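Local atomic coordinates of cytochrome C2, ISO-2 (Rhodospirillum centenum, PDB entry 1JDL), a protein that carries electrons through its covalently bound heme, acting as electron donor to oxidized bacteriochlorophyll in the photophosphorylation pathway of purple non-sulfur bacteria. Residues 66-71 against 110-115. Residues are numbered along the deposited sequence; the frame is centred on the assembly and turned at random.
Sequences ENIIAY and DVVAYL. With HEM (protoporphyrin IX containing Fe), chain B.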
ATOM      1  N   GLU A  66      -4.413  -1.483  -9.505  1.00 21.77           N
ATOM      2  CA  GLU A  66      -5.618  -0.658  -9.408  1.00 23.42           C
ATOM      3  C   GLU A  66      -5.939  -0.294  -7.964  1.00 22.29           C
ATOM      4  O   GLU A  66      -6.314   0.843  -7.669  1.00 21.33           O
ATOM      5  CB  GLU A  66      -6.825  -1.386 -10.012  1.00 27.06           C
ATOM      6  CG  GLU A  66      -6.772  -1.583 -11.521  1.00 33.05           C
ATOM      7  CD  GLU A  66      -5.587  -2.418 -11.970  1.00 36.41           C
ATOM      8  OE1 GLU A  66      -5.415  -3.546 -11.452  1.00 36.26           O
ATOM      9  OE2 GLU A  66      -4.830  -1.947 -12.848  1.00 40.64           O
ATOM     10  N   ASN A  67      -5.810  -1.268  -7.069  1.00 19.18           N
ATOM     11  CA  ASN A  67      -6.085  -1.030  -5.661  1.00 19.00           C
ATOM     12  C   ASN A  67      -5.093  -0.055  -5.033  1.00 19.24           C
ATOM     13  O   ASN A  67      -5.480   0.778  -4.216  1.00 19.77           O
ATOM     14  CB  ASN A  67      -6.090  -2.345  -4.881  1.00 18.42           C
ATOM     15  CG  ASN A  67      -7.387  -3.114  -5.053  1.00 20.08           C
ATOM     16  OD1 ASN A  67      -8.413  -2.543  -5.421  1.00 21.88           O
ATOM     17  ND2 ASN A  67      -7.353  -4.411  -4.774  1.00 20.89           N
ATOM     18  N   ILE A  68      -3.823  -0.143  -5.416  1.00 18.67           N
ATOM     19  CA  ILE A  68      -2.828   0.769  -4.856  1.00 19.46           C
ATOM     20  C   ILE A  68      -3.141   2.189  -5.321  1.00 20.14           C
ATOM     21  O   ILE A  68      -3.067   3.145  -4.544  1.00 18.08           O
ATOM     22  CB  ILE A  68      -1.398   0.380  -5.287  1.00 19.44           C
ATOM     23  CG1 ILE A  68      -1.088  -1.049  -4.830  1.00 19.89           C
ATOM     24  CG2 ILE A  68      -0.391   1.356  -4.683  1.00 21.66           C
ATOM     25  CD1 ILE A  68       0.296  -1.537  -5.225  1.00 20.89           C
ATOM     26  N   ILE A  69      -3.503   2.326  -6.593  1.00 19.55           N
ATOM     27  CA  ILE A  69      -3.842   3.631  -7.148  1.00 21.14           C
ATOM     28  C   ILE A  69      -5.024   4.266  -6.417  1.00 20.02           C
ATOM     29  O   ILE A  69      -5.014   5.463  -6.133  1.00 19.06           O
ATOM     30  CB  ILE A  69      -4.187   3.519  -8.656  1.00 23.45           C
ATOM     31  CG1 ILE A  69      -2.929   3.166  -9.452  1.00 26.57           C
ATOM     32  CG2 ILE A  69      -4.794   4.826  -9.161  1.00 25.90           C
ATOM     33  CD1 ILE A  69      -1.876   4.251  -9.447  1.00 30.04           C
ATOM     34  N   ALA A  70      -6.039   3.464  -6.109  1.00 19.08           N
ATOM     35  CA  ALA A  70      -7.231   3.962  -5.425  1.00 18.91           C
ATOM     36  C   ALA A  70      -6.992   4.213  -3.942  1.00 19.17           C
ATOM     37  O   ALA A  70      -7.696   5.002  -3.312  1.00 20.07           O
ATOM     38  CB  ALA A  70      -8.376   2.977  -5.598  1.00 19.97           C
ATOM     39  N   TYR A  71      -5.995   3.529  -3.398  1.00 16.85           N
ATOM     40  CA  TYR A  71      -5.630   3.618  -1.985  1.00 17.37           C
ATOM     41  C   TYR A  71      -4.815   4.857  -1.610  1.00 17.56           C
ATOM     42  O   TYR A  71      -5.101   5.521  -0.617  1.00 18.20           O
ATOM     43  CB  TYR A  71      -4.839   2.356  -1.626  1.00 16.16           C
ATOM     44  CG  TYR A  71      -4.006   2.391  -0.358  1.00 13.98           C
ATOM     45  CD1 TYR A  71      -4.588   2.203   0.896  1.00 14.32           C
ATOM     46  CD2 TYR A  71      -2.620   2.529  -0.428  1.00 14.86           C
ATOM     47  CE1 TYR A  71      -3.803   2.137   2.054  1.00 14.90           C
ATOM     48  CE2 TYR A  71      -1.828   2.474   0.717  1.00 15.17           C
ATOM     49  CZ  TYR A  71      -2.422   2.273   1.948  1.00 15.38           C
ATOM     50  OH  TYR A  71      -1.629   2.175   3.066  1.00 17.26           O
ATOM     51  N   ASP A 110       2.564   6.685 -11.854  1.00 22.28           N
ATOM     52  CA  ASP A 110       4.002   6.519 -12.016  1.00 22.12           C
ATOM     53  C   ASP A 110       4.664   5.735 -10.894  1.00 21.11           C
ATOM     54  O   ASP A 110       5.504   4.872 -11.148  1.00 20.46           O
ATOM     55  CB  ASP A 110       4.695   7.880 -12.149  1.00 25.04           C
ATOM     56  CG  ASP A 110       4.272   8.636 -13.396  1.00 28.32           C
ATOM     57  OD1 ASP A 110       3.977   7.984 -14.420  1.00 29.62           O
ATOM     58  OD2 ASP A 110       4.251   9.886 -13.354  1.00 30.59           O
ATOM     59  N   VAL A 111       4.302   6.028  -9.651  1.00 20.97           N
ATOM     60  CA  VAL A 111       4.921   5.312  -8.547  1.00 20.44           C
ATOM     61  C   VAL A 111       4.522   3.835  -8.592  1.00 20.89           C
ATOM     62  O   VAL A 111       5.318   2.960  -8.254  1.00 20.36           O
ATOM     63  CB  VAL A 111       4.567   5.957  -7.180  1.00 20.90           C
ATOM     64  CG1 VAL A 111       3.149   5.615  -6.768  1.00 20.13           C
ATOM     65  CG2 VAL A 111       5.583   5.510  -6.129  1.00 21.12           C
ATOM     66  N   VAL A 112       3.299   3.552  -9.032  1.00 21.53           N
ATOM     67  CA  VAL A 112       2.851   2.165  -9.141  1.00 21.93           C
ATOM     68  C   VAL A 112       3.614   1.475 -10.278  1.00 22.96           C
ATOM     69  O   VAL A 112       3.970   0.300 -10.176  1.00 22.46           O
ATOM     70  CB  VAL A 112       1.330   2.092  -9.386  1.00 21.86           C
ATOM     71  CG1 VAL A 112       0.909   0.672  -9.742  1.00 24.33           C
ATOM     72  CG2 VAL A 112       0.600   2.541  -8.128  1.00 23.14           C
ATOM     73  N   ALA A 113       3.876   2.203 -11.360  1.00 23.70           N
ATOM     74  CA  ALA A 113       4.628   1.632 -12.475  1.00 24.15           C
ATOM     75  C   ALA A 113       6.025   1.264 -11.978  1.00 24.11           C
ATOM     76  O   ALA A 113       6.612   0.267 -12.402  1.00 24.82           O
ATOM     77  CB  ALA A 113       4.718   2.640 -13.623  1.00 25.96           C
ATOM     78  N   TYR A 114       6.553   2.076 -11.067  1.00 23.07           N
ATOM     79  CA  TYR A 114       7.871   1.835 -10.491  1.00 21.26           C
ATOM     80  C   TYR A 114       7.837   0.591  -9.595  1.00 21.04           C
ATOM     81  O   TYR A 114       8.720  -0.270  -9.667  1.00 18.61           O
ATOM     82  CB  TYR A 114       8.310   3.059  -9.678  1.00 21.52           C
ATOM     83  CG  TYR A 114       9.618   2.884  -8.942  1.00 21.35           C
ATOM     84  CD1 TYR A 114      10.821   2.731  -9.634  1.00 23.36           C
ATOM     85  CD2 TYR A 114       9.653   2.867  -7.551  1.00 21.28           C
ATOM     86  CE1 TYR A 114      12.023   2.565  -8.957  1.00 23.65           C
ATOM     87  CE2 TYR A 114      10.851   2.701  -6.864  1.00 22.85           C
ATOM     88  CZ  TYR A 114      12.031   2.551  -7.572  1.00 22.96           C
ATOM     89  OH  TYR A 114      13.217   2.390  -6.890  1.00 25.18           O
ATOM     90  N   LEU A 115       6.803   0.492  -8.766  1.00 19.77           N
ATOM     91  CA  LEU A 115       6.660  -0.639  -7.857  1.00 20.27           C
ATOM     92  C   LEU A 115       6.491  -1.957  -8.601  1.00 19.54           C
ATOM     93  O   LEU A 115       6.898  -3.004  -8.107  1.00 20.12           O
ATOM     94  CB  LEU A 115       5.462  -0.430  -6.927  1.00 21.09           C
ATOM     95  CG  LEU A 115       5.621   0.672  -5.879  1.00 23.08           C
ATOM     96  CD1 LEU A 115       4.306   0.876  -5.135  1.00 24.48           C
ATOM     97  CD2 LEU A 115       6.736   0.298  -4.916  1.00 22.66           C
TER
HETATM   98  CHA HEM B 500       1.616   0.735   4.395  1.00 13.26           C
HETATM   99  CHB HEM B 500       2.519   2.370  -0.052  1.00 14.12           C
HETATM  100  CHC HEM B 500       4.461   6.371   1.839  1.00 16.13           C
HETATM  101  CHD HEM B 500       4.048   4.483   6.223  1.00 14.64           C
HETATM  102  C1A HEM B 500       1.640   0.860   3.005  1.00 14.19           C
HETATM  103  C2A HEM B 500       1.011  -0.066   2.092  1.00 12.43           C
HETATM  104  C3A HEM B 500       1.268   0.410   0.844  1.00 12.16           C
HETATM  105  C4A HEM B 500       2.058   1.608   1.000  1.00 14.75           C
HETATM  106  CMA HEM B 500       0.777  -0.162  -0.477  1.00 14.35           C
HETATM  107  CAA HEM B 500       0.349  -1.394   2.486  1.00 13.84           C
HETATM  108  CBA HEM B 500       1.444  -2.460   2.488  1.00 13.78           C
HETATM  109  CGA HEM B 500       0.983  -3.833   2.985  1.00 15.40           C
HETATM  110  O1A HEM B 500      -0.222  -4.028   3.237  1.00 15.99           O
HETATM  111  O2A HEM B 500       1.843  -4.729   3.115  1.00 16.85           O
HETATM  112  C1B HEM B 500       3.155   3.595   0.089  1.00 14.31           C
HETATM  113  C2B HEM B 500       3.580   4.430  -1.007  1.00 15.13           C
HETATM  114  C3B HEM B 500       3.905   5.634  -0.448  1.00 17.47           C
HETATM  115  C4B HEM B 500       3.934   5.445   0.952  1.00 14.93           C
HETATM  116  CMB HEM B 500       3.655   3.992  -2.463  1.00 15.67           C
HETATM  117  CAB HEM B 500       3.918   6.930  -1.005  1.00 22.68           C
HETATM  118  CBB HEM B 500       3.530   7.359  -2.409  1.00 19.03           C
HETATM  119  C1C HEM B 500       4.474   6.230   3.196  1.00 15.27           C
HETATM  120  C2C HEM B 500       5.017   7.198   4.125  1.00 16.79           C
HETATM  121  C3C HEM B 500       4.739   6.724   5.351  1.00 17.82           C
HETATM  122  C4C HEM B 500       4.262   5.366   5.177  1.00 16.12           C
HETATM  123  CMC HEM B 500       5.771   8.480   3.766  1.00 17.67           C
HETATM  124  CAC HEM B 500       4.696   7.400   6.590  1.00 24.84           C
HETATM  125  CBC HEM B 500       5.145   8.810   6.957  1.00 23.76           C
HETATM  126  C1D HEM B 500       3.421   3.262   6.109  1.00 13.52           C
HETATM  127  C2D HEM B 500       3.057   2.437   7.237  1.00 13.61           C
HETATM  128  C3D HEM B 500       2.299   1.413   6.743  1.00 14.72           C
HETATM  129  C4D HEM B 500       2.232   1.620   5.292  1.00 13.24           C
HETATM  130  CMD HEM B 500       3.384   2.692   8.711  1.00 13.82           C
HETATM  131  CAD HEM B 500       1.573   0.342   7.563  1.00 14.05           C
HETATM  132  CBD HEM B 500       0.160   0.873   7.829  1.00 16.17           C
HETATM  133  CGD HEM B 500      -0.660  -0.003   8.754  1.00 15.36           C
HETATM  134  O1D HEM B 500      -1.810   0.385   9.053  1.00 15.41           O
HETATM  135  O2D HEM B 500      -0.174  -1.073   9.181  1.00 16.86           O
HETATM  136  NA  HEM B 500       2.264   1.896   2.332  1.00 13.73           N
HETATM  137  NB  HEM B 500       3.384   4.214   1.301  1.00 14.47           N
HETATM  138  NC  HEM B 500       3.990   5.111   3.852  1.00 14.32           N
HETATM  139  ND  HEM B 500       2.927   2.763   4.916  1.00 13.70           N
HETATM  140 FE   HEM B 500       3.110   3.523   3.099  1.00 14.03          FE
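Beside the heme pocket of this class I cytochrome c, I68 and I69 of helix 65-71 meet V112 of the C-terminal helix 105-115. One methyl, V112 CG2, takes both isoleucines. I69 reaches it with the end of its longer branch: I69 CD1 lies 3.3 Å from V112 CG2, tighter than usual for two carbons. I69 does not set out straight at the other helix; its chi1 of -69° and chi2 of -66° fold the ethyl arm round until CD1 arrives there. I68 points more directly at its partner and uses its short branch, I68 CG2 lying 3.8 Å from V112 CG2. Valine suits the place because it is short and its methyls sit close to the backbone, so CG2 can be met by two larger side chains with the two helices close together. Between the segments the contact is wholly aliphatic; just outside them, the side chain of R108, a turn before V112, donates a hydrogen bond to I69 O.

In the cytochrome c fold these helices form part of the shell around the heme, and helix 5-11 packs on another side of the C-terminal helix, where V111 touches V11. L115 comes near the porphyrin from this helix, its CD1 4.2 Å from heme CMB. From helix 65-71, Y71 turns to the heme, with CG anti to the backbone N (chi1 162°). Its ring lies obliquely to the porphyrin, CE2 3.7 Å from heme C3A, while OH stands 3.5 Å from heme C1A. A tyrosine is long enough to span from helix to macrocycle, and it also touches M98, the axial ligand, and the ring of W63. Cut back to an alanine here, the side chain would probably leave a gap beside heme C3A and C1A and deprive M98 and W63 of an aromatic neighbour.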